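Lysine specific cysteine protease (Porphyromonas gingivalis, PDB 3M1H) is a cysteine protease that cleaves lysyl bonds, represented here by its K3 cleaved-adhesin domain, a calcium-binding jelly-roll module associated with haemagglutination. Local coordinates at residues V50-Y55 and F157-C162; Y67-E72 and T152-F157; C86-N91 and D164-N169; S94-V99 and E117-A122. All coordinates share one frame; numbering follows the deposited sequence.

Interaction 1: V50-Y55 and F157-C162; sequences VSSASY and FRHFGC. Unlike the reference sequence in segment 50-55: Y55 (reference His).
S52 and H159 both set their first side-chain atom anti to the backbone N, OG of S52 at chi1 175° and CG of H159 at chi1 -176°, and these matching torsions bring hydroxyl and imidazole together. S52 OG lies in the plane of the ring, at its edge, in a hydrogen bond of 2.7 Å to H159 ND1. The ring does not stand off from the chain beyond this bond: H159 CE1 lies 3.2 Å from S52 O and 3.5 Å from A53 C, so the ring edge follows the backbone of the strand. The strands 50-53 and 154-160 belong to different sheets of the jelly roll, and the touching parts run almost in the same direction. What joins them is therefore side-chain chemistry between two layers, an example of how a sandwich can be bridged by buried polar groups as well as by hydrophobic ones. S54 closes the far end, its CB 4.2 Å from H159 CE1 and 4.3 Å from C162 SG. E95 supplies a second shell, with OE1 bonded to H159 NE2 and OE2 to S54 OG. S52 OG also bonds ND2 of N66, a calcium ligand, which ties the imidazole indirectly to the metal site.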
loop_
_atom_site.group_PDB
_atom_site.type_symbol
_atom_site.label_atom_id
_atom_site.label_comp_id
_atom_site.label_asym_id
_atom_site.label_seq_id
_atom_site.Cartn_x
_atom_site.Cartn_y
_atom_site.Cartn_z
ATOM N N VAL A 50 -6.762 -2.030 -1.343
ATOM C CA VAL A 50 -5.935 -2.912 -0.552
ATOM C C VAL A 50 -5.319 -2.074 0.542
ATOM O O VAL A 50 -4.959 -0.921 0.283
ATOM C CB VAL A 50 -4.907 -3.663 -1.416
ATOM C CG1 VAL A 50 -3.890 -2.699 -2.068
ATOM C CG2 VAL A 50 -4.231 -4.779 -0.607
ATOM N N SER A 51 -5.246 -2.656 1.754
ATOM C CA SER A 51 -5.000 -1.857 2.966
ATOM C C SER A 51 -4.064 -2.575 3.917
ATOM O O SER A 51 -4.046 -3.807 3.973
ATOM C CB SER A 51 -6.333 -1.589 3.668
ATOM O OG SER A 51 -7.301 -1.088 2.732
ATOM N N SER A 52 -3.311 -1.787 4.690
ATOM C CA SER A 52 -2.422 -2.334 5.720
ATOM C C SER A 52 -2.568 -1.516 7.014
ATOM O O SER A 52 -2.702 -0.319 6.959
ATOM C CB SER A 52 -1.006 -2.379 5.215
ATOM O OG SER A 52 -0.032 -2.792 6.209
ATOM N N ALA A 53 -2.546 -2.215 8.152
ATOM C CA ALA A 53 -2.867 -1.607 9.451
ATOM C C ALA A 53 -1.670 -1.267 10.303
ATOM O O ALA A 53 -0.763 -2.074 10.478
ATOM C CB ALA A 53 -3.784 -2.542 10.267
ATOM N N SER A 54 -1.721 -0.070 10.881
ATOM C CA SER A 54 -0.907 0.275 12.067
ATOM C C SER A 54 -1.758 0.201 13.335
ATOM O O SER A 54 -1.196 0.330 14.441
ATOM C CB SER A 54 -0.274 1.645 11.918
ATOM O OG SER A 54 -1.209 2.687 11.993
ATOM N N TYR A 55 -3.061 -0.028 13.213
ATOM C CA TYR A 55 -4.000 -0.177 14.337
ATOM C C TYR A 55 -5.221 -0.901 13.856
ATOM O O TYR A 55 -5.766 -0.518 12.824
ATOM C CB TYR A 55 -4.397 1.195 14.910
ATOM C CG TYR A 55 -5.254 1.160 16.158
ATOM C CD1 TYR A 55 -4.664 1.332 17.411
ATOM C CD2 TYR A 55 -6.633 0.963 16.091
ATOM C CE1 TYR A 55 -5.434 1.311 18.564
ATOM C CE2 TYR A 55 -7.432 0.941 17.253
ATOM C CZ TYR A 55 -6.801 1.104 18.493
ATOM O OH TYR A 55 -7.591 1.090 19.639
ATOM N N PHE A 157 5.358 -2.085 -2.502
ATOM C CA PHE A 157 4.776 -1.103 -1.597
ATOM C C PHE A 157 4.955 -1.625 -0.177
ATOM O O PHE A 157 4.554 -2.739 0.151
ATOM C CB PHE A 157 3.276 -0.935 -1.888
ATOM C CG PHE A 157 2.979 -0.487 -3.294
ATOM C CD1 PHE A 157 2.884 0.872 -3.593
ATOM C CD2 PHE A 157 2.811 -1.421 -4.310
ATOM C CE1 PHE A 157 2.625 1.268 -4.895
ATOM C CE2 PHE A 157 2.576 -1.021 -5.614
ATOM C CZ PHE A 157 2.482 0.328 -5.887
ATOM N N ARG A 158 5.563 -0.824 0.680
ATOM C CA ARG A 158 5.933 -1.265 2.018
ATOM C C ARG A 158 5.331 -0.350 3.056
ATOM O O ARG A 158 5.567 0.825 3.013
ATOM C CB ARG A 158 7.435 -1.229 2.166
ATOM C CG ARG A 158 7.952 -1.854 3.443
ATOM C CD ARG A 158 9.442 -1.666 3.541
ATOM N NE ARG A 158 9.973 -2.095 4.841
ATOM C CZ ARG A 158 11.116 -1.668 5.382
ATOM N NH1 ARG A 158 11.885 -0.788 4.761
ATOM N NH2 ARG A 158 11.499 -2.146 6.570
ATOM N N HIS A 159 4.556 -0.894 3.978
ATOM C CA HIS A 159 3.982 -0.152 5.102
ATOM C C HIS A 159 4.798 -0.547 6.326
ATOM O O HIS A 159 4.843 -1.728 6.656
ATOM C CB HIS A 159 2.544 -0.590 5.312
ATOM C CG HIS A 159 1.807 0.164 6.385
ATOM N ND1 HIS A 159 0.796 -0.405 7.117
ATOM C CD2 HIS A 159 1.925 1.438 6.845
ATOM C CE1 HIS A 159 0.273 0.491 7.939
ATOM N NE2 HIS A 159 0.950 1.618 7.800
ATOM N N PHE A 160 5.504 0.413 6.937
ATOM C CA PHE A 160 6.494 0.048 7.976
ATOM C C PHE A 160 6.844 1.248 8.817
ATOM O O PHE A 160 6.481 2.341 8.486
ATOM C CB PHE A 160 7.760 -0.497 7.323
ATOM C CG PHE A 160 8.617 0.551 6.668
ATOM C CD1 PHE A 160 9.834 0.904 7.237
ATOM C CD2 PHE A 160 8.201 1.214 5.521
ATOM C CE1 PHE A 160 10.636 1.851 6.639
ATOM C CE2 PHE A 160 9.011 2.168 4.909
ATOM C CZ PHE A 160 10.221 2.496 5.484
ATOM N N GLY A 161 7.606 1.026 9.876
ATOM C CA GLY A 161 8.171 2.145 10.623
ATOM C C GLY A 161 7.102 3.098 11.119
ATOM O O GLY A 161 7.263 4.314 11.045
ATOM N N CYS A 162 5.990 2.552 11.575
ATOM C CA CYS A 162 4.928 3.345 12.180
ATOM C C CYS A 162 4.016 2.449 13.003
ATOM O O CYS A 162 3.995 1.225 12.832
ATOM C CB CYS A 162 4.103 4.129 11.161
ATOM S SG CYS A 162 3.296 3.081 9.925
#

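Interaction 2: Y67-E72 and T152-F157; sequences YLVTPE and TKYVAF
L68 and F157 form the close-knit end of this contact, an antiparallel pair joined by L68 N to F157 O at 2.8 Å and by the reciprocal bond from F157 N. Beside it, V69 and A156 make a non-hydrogen-bonded pair, V69 CG2 resting 4.0 Å from A156 CB on one face of the sheet. L68 and F157 point to the opposite face, where F157 meets F83 edge-to-face and L68 and F157 both touch L170 of the facing sheet. T70 ends the regular ladder in an instructive way. Its N donates to V155 O, and its hydroxyl, turned between backbone N and carbonyl carbon (chi1 65°), receives V155 N at 3.0 Å along a nearly straight line. The same OG1 donates to P71 O, so a side chain serves where a main-chain acceptor would otherwise be expected. Beyond it the contact slackens. The edge of the Y154 ring lies by T70 O, 3.5 Å from CD1, and its phenol end runs past CB of E72, which is exposed. E72 OE1 and K153 NZ, oppositely charged, remain 4.9 Å apart. K153 and Y154 together face S102 on the neighbouring strand, a classic beta bulge at the start of strand 154-160, the middle strand of this antiparallel jelly-roll sheet.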
loop_
_atom_site.group_PDB
_atom_site.type_symbol
_atom_site.label_atom_id
_atom_site.label_comp_id
_atom_site.label_asym_id
_atom_site.label_seq_id
_atom_site.Cartn_x
_atom_site.Cartn_y
_atom_site.Cartn_z
ATOM N N TYR A 67 4.858 -5.880 2.997
ATOM C CA TYR A 67 5.065 -5.576 1.563
ATOM C C TYR A 67 3.954 -6.145 0.717
ATOM O O TYR A 67 3.405 -7.215 0.997
ATOM C CB TYR A 67 6.374 -6.148 1.011
ATOM C CG TYR A 67 7.646 -5.748 1.727
ATOM C CD1 TYR A 67 8.603 -5.001 1.073
ATOM C CD2 TYR A 67 7.941 -6.183 3.027
ATOM C CE1 TYR A 67 9.823 -4.665 1.690
ATOM C CE2 TYR A 67 9.161 -5.835 3.651
ATOM C CZ TYR A 67 10.087 -5.075 2.968
ATOM O OH TYR A 67 11.316 -4.715 3.516
ATOM N N LEU A 68 3.667 -5.387 -0.329
ATOM C CA LEU A 68 2.791 -5.804 -1.443
ATOM C C LEU A 68 3.617 -5.667 -2.707
ATOM O O LEU A 68 4.022 -4.566 -3.051
ATOM C CB LEU A 68 1.542 -4.931 -1.493
ATOM C CG LEU A 68 0.580 -5.220 -2.657
ATOM C CD1 LEU A 68 -0.065 -6.598 -2.505
ATOM C CD2 LEU A 68 -0.505 -4.124 -2.745
ATOM N N VAL A 69 3.872 -6.795 -3.378
ATOM C CA VAL A 69 4.800 -6.875 -4.509
ATOM C C VAL A 69 4.032 -7.222 -5.793
ATOM O O VAL A 69 3.164 -8.094 -5.798
ATOM C CB VAL A 69 5.923 -7.891 -4.239
ATOM C CG1 VAL A 69 6.993 -7.763 -5.353
ATOM C CG2 VAL A 69 6.553 -7.671 -2.828
ATOM N N THR A 70 4.332 -6.494 -6.855
ATOM C CA THR A 70 3.745 -6.747 -8.157
ATOM C C THR A 70 4.189 -8.094 -8.709
ATOM O O THR A 70 5.183 -8.674 -8.271
ATOM C CB THR A 70 4.184 -5.662 -9.182
ATOM O OG1 THR A 70 5.596 -5.737 -9.407
ATOM C CG2 THR A 70 3.814 -4.263 -8.705
ATOM N N PRO A 71 3.491 -8.574 -9.746
ATOM C CA PRO A 71 4.078 -9.653 -10.502
ATOM C C PRO A 71 5.336 -9.179 -11.257
ATOM O O PRO A 71 5.637 -7.984 -11.259
ATOM C CB PRO A 71 2.978 -9.986 -11.524
ATOM C CG PRO A 71 1.803 -9.142 -11.209
ATOM C CD PRO A 71 2.301 -8.016 -10.388
ATOM N N GLU A 72 6.060 -10.123 -11.861
ATOM C CA GLU A 72 7.280 -9.814 -12.577
ATOM C C GLU A 72 6.952 -8.950 -13.785
ATOM O O GLU A 72 6.006 -9.244 -14.523
ATOM C CB GLU A 72 7.998 -11.096 -12.995
ATOM C CG GLU A 72 9.370 -10.824 -13.600
ATOM C CD GLU A 72 10.049 -12.057 -14.163
ATOM O OE1 GLU A 72 11.034 -11.886 -14.897
ATOM O OE2 GLU A 72 9.624 -13.180 -13.863
ATOM N N THR A 152 13.852 -2.817 -14.063
ATOM C CA THR A 152 12.972 -3.088 -12.925
ATOM C C THR A 152 12.127 -4.301 -13.245
ATOM O O THR A 152 11.438 -4.348 -14.279
ATOM C CB THR A 152 12.054 -1.882 -12.628
ATOM O OG1 THR A 152 12.806 -0.752 -12.190
ATOM C CG2 THR A 152 11.034 -2.246 -11.560
ATOM N N LYS A 153 12.159 -5.307 -12.367
ATOM C CA LYS A 153 11.383 -6.523 -12.516
ATOM C C LYS A 153 10.231 -6.592 -11.517
ATOM O O LYS A 153 9.219 -7.235 -11.806
ATOM C CB LYS A 153 12.276 -7.759 -12.290
ATOM C CG LYS A 153 13.347 -7.978 -13.320
ATOM C CD LYS A 153 14.051 -9.325 -13.151
ATOM C CE LYS A 153 14.711 -9.779 -14.439
ATOM N NZ LYS A 153 15.742 -10.839 -14.204
ATOM N N TYR A 154 10.382 -5.955 -10.366
ATOM C CA TYR A 154 9.331 -5.956 -9.356
ATOM C C TYR A 154 9.243 -4.602 -8.692
ATOM O O TYR A 154 10.281 -3.959 -8.459
ATOM C CB TYR A 154 9.628 -6.984 -8.235
ATOM C CG TYR A 154 9.734 -8.401 -8.691
ATOM C CD1 TYR A 154 8.594 -9.171 -8.844
ATOM C CD2 TYR A 154 10.964 -8.981 -8.977
ATOM C CE1 TYR A 154 8.667 -10.474 -9.271
ATOM C CE2 TYR A 154 11.038 -10.295 -9.414
ATOM C CZ TYR A 154 9.890 -11.019 -9.552
ATOM O OH TYR A 154 9.993 -12.325 -9.981
ATOM N N VAL A 155 8.011 -4.203 -8.353
ATOM C CA VAL A 155 7.754 -3.018 -7.529
ATOM C C VAL A 155 7.101 -3.497 -6.228
ATOM O O VAL A 155 6.198 -4.349 -6.267
ATOM C CB VAL A 155 6.852 -2.005 -8.282
ATOM C CG1 VAL A 155 6.359 -0.924 -7.349
ATOM C CG2 VAL A 155 7.651 -1.432 -9.497
ATOM N N ALA A 156 7.583 -2.973 -5.091
ATOM C CA ALA A 156 7.028 -3.248 -3.790
ATOM C C ALA A 156 6.536 -1.993 -3.092
ATOM O O ALA A 156 7.188 -0.953 -3.140
ATOM C CB ALA A 156 8.042 -3.977 -2.879
ATOM N N PHE A 157 5.358 -2.085 -2.502
ATOM C CA PHE A 157 4.776 -1.103 -1.597
ATOM C C PHE A 157 4.955 -1.625 -0.177
ATOM O O PHE A 157 4.554 -2.739 0.151
ATOM C CB PHE A 157 3.276 -0.935 -1.888
ATOM C CG PHE A 157 2.979 -0.487 -3.294
ATOM C CD1 PHE A 157 2.884 0.872 -3.593
ATOM C CD2 PHE A 157 2.811 -1.421 -4.310
ATOM C CE1 PHE A 157 2.625 1.268 -4.895
ATOM C CE2 PHE A 157 2.576 -1.021 -5.614
ATOM C CZ PHE A 157 2.482 0.328 -5.887
#

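Interaction 3: C86-N91 and D164-N169; sequences CAQDAN and DFFWIN
N169 and C86 meet through a pair of main-chain hydrogen bonds, the shorter being N169 N to C86 O at 2.8 Å, and N169 adds its amide to the same partner. ND2 of N169 serves two acceptors, both close to its amide plane: C86 SG at 3.4 Å and Q88 OE1 at 2.8 Å. A bend at chi2 (61°) turns OE1 of Q88 toward that amide. One step along, Q88 N donates to W167 O at 2.9 Å, and a water bonded to D89 N also approaches that carbonyl, continuing the ladder just where the strand 79-87 gives out. The apolar part of Q88 is used as well: its CG lies at the edge of the F166 ring, 3.7 Å from CE2, while D89 CB touches CD2. F166 is itself braced by its neighbour, W167 CD1 sitting over the centre of its ring. Farther out, Q138 NE2 bonds Q88 OE1, and D89, whose OD1 closes an Asx turn with N91 N, bonds G134 N through OD2. N169 OD1 is taken by S51 of strand 50-53, and ND2 by C86 of strand 79-87 and by Q88 just beyond its end, which would fix the flip of a buried amide that links both neighbours of strand 167-177 in this jelly-roll sheet through neutral groups.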
loop_
_atom_site.group_PDB
_atom_site.type_symbol
_atom_site.label_atom_id
_atom_site.label_comp_id
_atom_site.label_asym_id
_atom_site.label_seq_id
_atom_site.Cartn_x
_atom_site.Cartn_y
_atom_site.Cartn_z
ATOM N N CYS A 86 -4.492 6.677 0.264
ATOM C CA CYS A 86 -5.090 7.517 1.281
ATOM C C CYS A 86 -4.975 6.880 2.655
ATOM O O CYS A 86 -4.756 5.661 2.781
ATOM C CB CYS A 86 -6.567 7.816 0.968
ATOM S SG CYS A 86 -7.772 6.495 1.271
ATOM N N ALA A 87 -5.175 7.703 3.681
ATOM C CA ALA A 87 -5.356 7.222 5.005
ATOM C C ALA A 87 -6.789 6.787 5.193
ATOM O O ALA A 87 -7.730 7.541 4.874
ATOM C CB ALA A 87 -4.993 8.364 6.021
ATOM N N GLN A 88 -7.036 5.614 5.753
ATOM C CA GLN A 88 -8.435 5.220 5.981
ATOM C C GLN A 88 -9.208 6.100 6.986
ATOM O O GLN A 88 -10.388 6.350 6.826
ATOM C CB GLN A 88 -8.551 3.738 6.406
ATOM C CG GLN A 88 -9.966 3.317 6.756
ATOM C CD GLN A 88 -10.941 3.468 5.604
ATOM O OE1 GLN A 88 -10.507 3.600 4.465
ATOM N NE2 GLN A 88 -12.240 3.451 5.888
ATOM N N ASP A 89 -8.501 6.569 8.015
ATOM C CA ASP A 89 -9.072 7.520 8.951
ATOM C C ASP A 89 -8.358 8.847 8.748
ATOM O O ASP A 89 -7.195 8.954 9.110
ATOM C CB ASP A 89 -8.900 6.998 10.384
ATOM C CG ASP A 89 -9.704 7.799 11.405
ATOM O OD1 ASP A 89 -9.961 9.004 11.163
ATOM O OD2 ASP A 89 -10.049 7.216 12.453
ATOM N N ALA A 90 -9.049 9.839 8.171
ATOM C CA ALA A 90 -8.454 11.158 7.939
ATOM C C ALA A 90 -7.855 11.767 9.211
ATOM O O ALA A 90 -6.982 12.611 9.105
ATOM C CB ALA A 90 -9.489 12.127 7.340
ATOM N N ASN A 91 -8.343 11.338 10.377
ATOM C CA ASN A 91 -7.935 11.878 11.686
ATOM C C ASN A 91 -6.847 11.093 12.434
ATOM O O ASN A 91 -6.390 11.483 13.518
ATOM C CB ASN A 91 -9.178 12.011 12.562
ATOM C CG ASN A 91 -10.267 12.790 11.885
ATOM O OD1 ASN A 91 -10.085 13.967 11.556
ATOM N ND2 ASN A 91 -11.390 12.142 11.627
ATOM N N ASP A 164 0.118 2.791 15.544
ATOM C CA ASP A 164 -0.920 3.463 16.306
ATOM C C ASP A 164 -1.596 4.622 15.602
ATOM O O ASP A 164 -1.922 5.634 16.224
ATOM C CB ASP A 164 -0.326 3.917 17.649
ATOM C CG ASP A 164 -1.363 4.062 18.743
ATOM O OD1 ASP A 164 -2.517 3.581 18.635
ATOM O OD2 ASP A 164 -0.960 4.672 19.757
ATOM N N PHE A 165 -1.856 4.466 14.297
ATOM C CA PHE A 165 -2.748 5.386 13.567
ATOM C C PHE A 165 -3.996 4.601 13.159
ATOM O O PHE A 165 -4.879 4.348 14.019
ATOM C CB PHE A 165 -1.993 6.157 12.467
ATOM C CG PHE A 165 -0.963 7.097 13.061
ATOM C CD1 PHE A 165 -1.360 8.323 13.551
ATOM C CD2 PHE A 165 0.367 6.708 13.194
ATOM C CE1 PHE A 165 -0.422 9.192 14.148
ATOM C CE2 PHE A 165 1.312 7.565 13.795
ATOM C CZ PHE A 165 0.904 8.813 14.269
ATOM N N PHE A 166 -4.128 4.181 11.892
ATOM C CA PHE A 166 -5.213 3.278 11.569
ATOM C C PHE A 166 -4.845 2.354 10.394
ATOM O O PHE A 166 -4.160 1.397 10.616
ATOM C CB PHE A 166 -6.541 4.033 11.396
ATOM C CG PHE A 166 -7.747 3.150 11.376
ATOM C CD1 PHE A 166 -7.961 2.240 12.392
ATOM C CD2 PHE A 166 -8.685 3.207 10.342
ATOM C CE1 PHE A 166 -9.067 1.434 12.397
ATOM C CE2 PHE A 166 -9.810 2.398 10.344
ATOM C CZ PHE A 166 -10.000 1.498 11.388
ATOM N N TRP A 167 -5.284 2.637 9.167
ATOM C CA TRP A 167 -4.868 1.854 7.990
ATOM C C TRP A 167 -4.456 2.804 6.876
ATOM O O TRP A 167 -4.950 3.948 6.833
ATOM C CB TRP A 167 -5.999 0.975 7.460
ATOM C CG TRP A 167 -6.522 -0.105 8.360
ATOM C CD1 TRP A 167 -7.289 0.016 9.477
ATOM C CD2 TRP A 167 -6.345 -1.496 8.143
ATOM N NE1 TRP A 167 -7.616 -1.237 9.988
ATOM C CE2 TRP A 167 -7.010 -2.180 9.187
ATOM C CE3 TRP A 167 -5.650 -2.239 7.174
ATOM C CZ2 TRP A 167 -7.025 -3.565 9.260
ATOM C CZ3 TRP A 167 -5.674 -3.618 7.248
ATOM C CH2 TRP A 167 -6.346 -4.259 8.300
ATOM N N ILE A 168 -3.528 2.332 6.037
ATOM C CA ILE A 168 -3.174 2.942 4.752
ATOM C C ILE A 168 -3.870 2.137 3.638
ATOM O O ILE A 168 -3.929 0.903 3.701
ATOM C CB ILE A 168 -1.670 3.074 4.561
ATOM C CG1 ILE A 168 -1.376 3.817 3.248
ATOM C CG2 ILE A 168 -0.939 1.746 4.592
ATOM C CD1 ILE A 168 0.099 4.303 3.190
ATOM N N ASN A 169 -4.383 2.849 2.643
ATOM C CA ASN A 169 -5.057 2.249 1.491
ATOM C C ASN A 169 -4.342 2.579 0.189
ATOM O O ASN A 169 -3.825 3.685 0.016
ATOM C CB ASN A 169 -6.461 2.784 1.358
ATOM C CG ASN A 169 -7.344 2.523 2.533
ATOM O OD1 ASN A 169 -7.290 1.472 3.137
ATOM N ND2 ASN A 169 -8.215 3.469 2.829
HETATM O O HOH W 1 -5.584 5.944 8.728
#

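Interaction 4: S94-V99 and E117-A122; sequences SEHYAV and EEVLTA
Y97 lays its ring alongside the E118 side chain, both pointing the same way, with CE2 only 3.3 Å from CG of E118. The two residues share the position between backbone N and carbonyl carbon (chi1 79° for Y97, 66° for E118), which lifts them off the strands together. At the tip, Y97 OH donates to E118 OE2 at 2.7 Å, reaching the oxygen from above the carboxylate plane. L120, two residues on from E118, packs CD2 against the same CE2. Beneath these side chains the main chains of Y97 and E118 form a hydrogen-bonded antiparallel pair, and L120 N to E95 O extends the ladder at its far end.

The opposite face carries a different pairing. H96 NE2 donates to E117 OE2 at 2.7 Å, the carboxylate oxygen using its anti lone pair and lying in the plane of the ring, although the bond is bent (142° at the hydrogen). CG2 of V119 leans on this ring, 3.8 Å from H96 CD2, and A98 CB meets E117 CB beyond. Strands 96-102 and 116-119, consecutive in sequence and antiparallel, form the edge of a jelly-roll sheet, with 116-119 outermost in this chain. A second bond ties H96 ND1 to G161 O, and K144 forms a salt bridge with E118 OE2. With both ring nitrogens facing acceptors, H96 may carry a proton on each, which would strengthen its hold on E117, while the lysine and phenol together probably stabilise E118 as a carboxylate.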
loop_
_atom_site.group_PDB
_atom_site.type_symbol
_atom_site.label_atom_id
_atom_site.label_comp_id
_atom_site.label_asym_id
_atom_site.label_seq_id
_atom_site.Cartn_x
_atom_site.Cartn_y
_atom_site.Cartn_z
ATOM N N SER A 94 -1.301 9.447 9.802
ATOM C CA SER A 94 0.160 9.551 9.667
ATOM C C SER A 94 0.834 8.211 9.391
ATOM O O SER A 94 1.772 7.831 10.067
ATOM C CB SER A 94 0.789 10.187 10.927
ATOM O OG SER A 94 0.133 11.406 11.211
ATOM N N GLU A 95 0.360 7.508 8.367
ATOM C CA GLU A 95 0.942 6.220 7.997
ATOM C C GLU A 95 2.193 6.446 7.176
ATOM O O GLU A 95 2.258 7.356 6.367
ATOM C CB GLU A 95 -0.065 5.399 7.193
ATOM C CG GLU A 95 -1.387 5.168 7.877
ATOM C CD GLU A 95 -1.362 4.189 9.027
ATOM O OE1 GLU A 95 -0.321 3.565 9.283
ATOM O OE2 GLU A 95 -2.413 4.078 9.701
ATOM N N HIS A 96 3.195 5.601 7.418
ATOM C CA HIS A 96 4.501 5.670 6.805
ATOM C C HIS A 96 4.629 4.531 5.793
ATOM O O HIS A 96 4.396 3.376 6.131
ATOM C CB HIS A 96 5.559 5.568 7.926
ATOM C CG HIS A 96 6.989 5.639 7.487
ATOM N ND1 HIS A 96 7.998 5.069 8.240
ATOM C CD2 HIS A 96 7.596 6.209 6.425
ATOM C CE1 HIS A 96 9.157 5.259 7.632
ATOM N NE2 HIS A 96 8.944 5.964 6.537
ATOM N N TYR A 97 4.971 4.880 4.564
ATOM C CA TYR A 97 5.147 3.873 3.520
ATOM C C TYR A 97 6.267 4.237 2.575
ATOM O O TYR A 97 6.723 5.397 2.533
ATOM C CB TYR A 97 3.843 3.626 2.750
ATOM C CG TYR A 97 3.556 4.681 1.710
ATOM C CD1 TYR A 97 3.777 4.438 0.363
ATOM C CD2 TYR A 97 3.088 5.943 2.078
ATOM C CE1 TYR A 97 3.540 5.396 -0.574
ATOM C CE2 TYR A 97 2.832 6.917 1.147
ATOM C CZ TYR A 97 3.064 6.636 -0.188
ATOM O OH TYR A 97 2.828 7.559 -1.180
ATOM N N ALA A 98 6.731 3.236 1.837
ATOM C CA ALA A 98 7.715 3.441 0.786
ATOM C C ALA A 98 7.437 2.543 -0.423
ATOM O O ALA A 98 6.746 1.528 -0.293
ATOM C CB ALA A 98 9.151 3.220 1.317
ATOM N N VAL A 99 7.998 2.927 -1.562
ATOM C CA VAL A 99 7.884 2.210 -2.814
ATOM C C VAL A 99 9.303 1.880 -3.273
ATOM O O VAL A 99 10.165 2.774 -3.262
ATOM C CB VAL A 99 7.178 3.055 -3.920
ATOM C CG1 VAL A 99 7.101 2.271 -5.250
ATOM C CG2 VAL A 99 5.812 3.534 -3.414
ATOM N N GLU A 117 9.361 7.638 -0.343
ATOM C CA GLU A 117 9.099 7.308 1.035
ATOM C C GLU A 117 8.445 8.517 1.664
ATOM O O GLU A 117 8.943 9.650 1.564
ATOM C CB GLU A 117 10.387 6.934 1.784
ATOM C CG GLU A 117 10.165 6.681 3.274
ATOM C CD GLU A 117 11.364 6.022 3.965
ATOM O OE1 GLU A 117 12.354 5.703 3.271
ATOM O OE2 GLU A 117 11.304 5.825 5.210
ATOM N N GLU A 118 7.308 8.296 2.292
ATOM C CA GLU A 118 6.617 9.405 2.921
ATOM C C GLU A 118 5.702 8.996 4.068
ATOM O O GLU A 118 5.378 7.813 4.306
ATOM C CB GLU A 118 5.886 10.278 1.889
ATOM C CG GLU A 118 4.774 9.629 1.209
ATOM C CD GLU A 118 4.058 10.491 0.129
ATOM O OE1 GLU A 118 4.565 11.530 -0.367
ATOM O OE2 GLU A 118 2.955 10.075 -0.233
ATOM N N VAL A 119 5.348 10.016 4.849
ATOM C CA VAL A 119 4.353 9.910 5.880
ATOM C C VAL A 119 3.196 10.767 5.456
ATOM O O VAL A 119 3.369 11.967 5.201
ATOM C CB VAL A 119 4.881 10.311 7.324
ATOM C CG1 VAL A 119 3.738 10.307 8.340
ATOM C CG2 VAL A 119 6.002 9.353 7.739
ATOM N N LEU A 120 2.020 10.162 5.330
ATOM C CA LEU A 120 0.844 10.881 4.822
ATOM C C LEU A 120 0.565 12.083 5.683
ATOM O O LEU A 120 0.713 11.991 6.907
ATOM C CB LEU A 120 -0.394 9.986 4.796
ATOM C CG LEU A 120 -0.316 8.768 3.874
ATOM C CD1 LEU A 120 -1.644 8.021 3.927
ATOM C CD2 LEU A 120 0.048 9.138 2.456
ATOM N N THR A 121 0.191 13.193 5.036
ATOM C CA THR A 121 -0.054 14.461 5.739
ATOM C C THR A 121 -1.324 14.420 6.594
ATOM O O THR A 121 -2.395 13.997 6.135
ATOM C CB THR A 121 -0.162 15.645 4.758
ATOM O OG1 THR A 121 0.858 15.558 3.751
ATOM C CG2 THR A 121 -0.029 16.977 5.503
ATOM N N ALA A 122 -1.204 14.813 7.858
ATOM C CA ALA A 122 -2.390 14.935 8.706
ATOM C C ALA A 122 -3.007 16.327 8.459
ATOM O O ALA A 122 -2.391 17.345 8.752
ATOM C CB ALA A 122 -2.023 14.765 10.162
#

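How the interactions relate
Interactions 1, 2 and 4 all engage one sheet of the jelly roll: 1 and 2 share F157 and strand 154-160, whereas 4 joins the next strand, 96-102, to the outermost, 116-119. Interaction 3 lies within the opposing sheet, beside strand 50-53 of interaction 1. Interactions 1, 2 and 3 are buried, although interaction 2 has an exposed end, and interaction 4 is only partly buried. Their chemistry follows: main-chain ladders in 2, 3 and 4, against side chains across the layers in 1, with amides in 3 and carboxylates at the margin in 4. E95 of interaction 4 also links interactions 1 and 3 through its carboxylate, which accepts from F166 N. Interactions 2 and 3 do not touch.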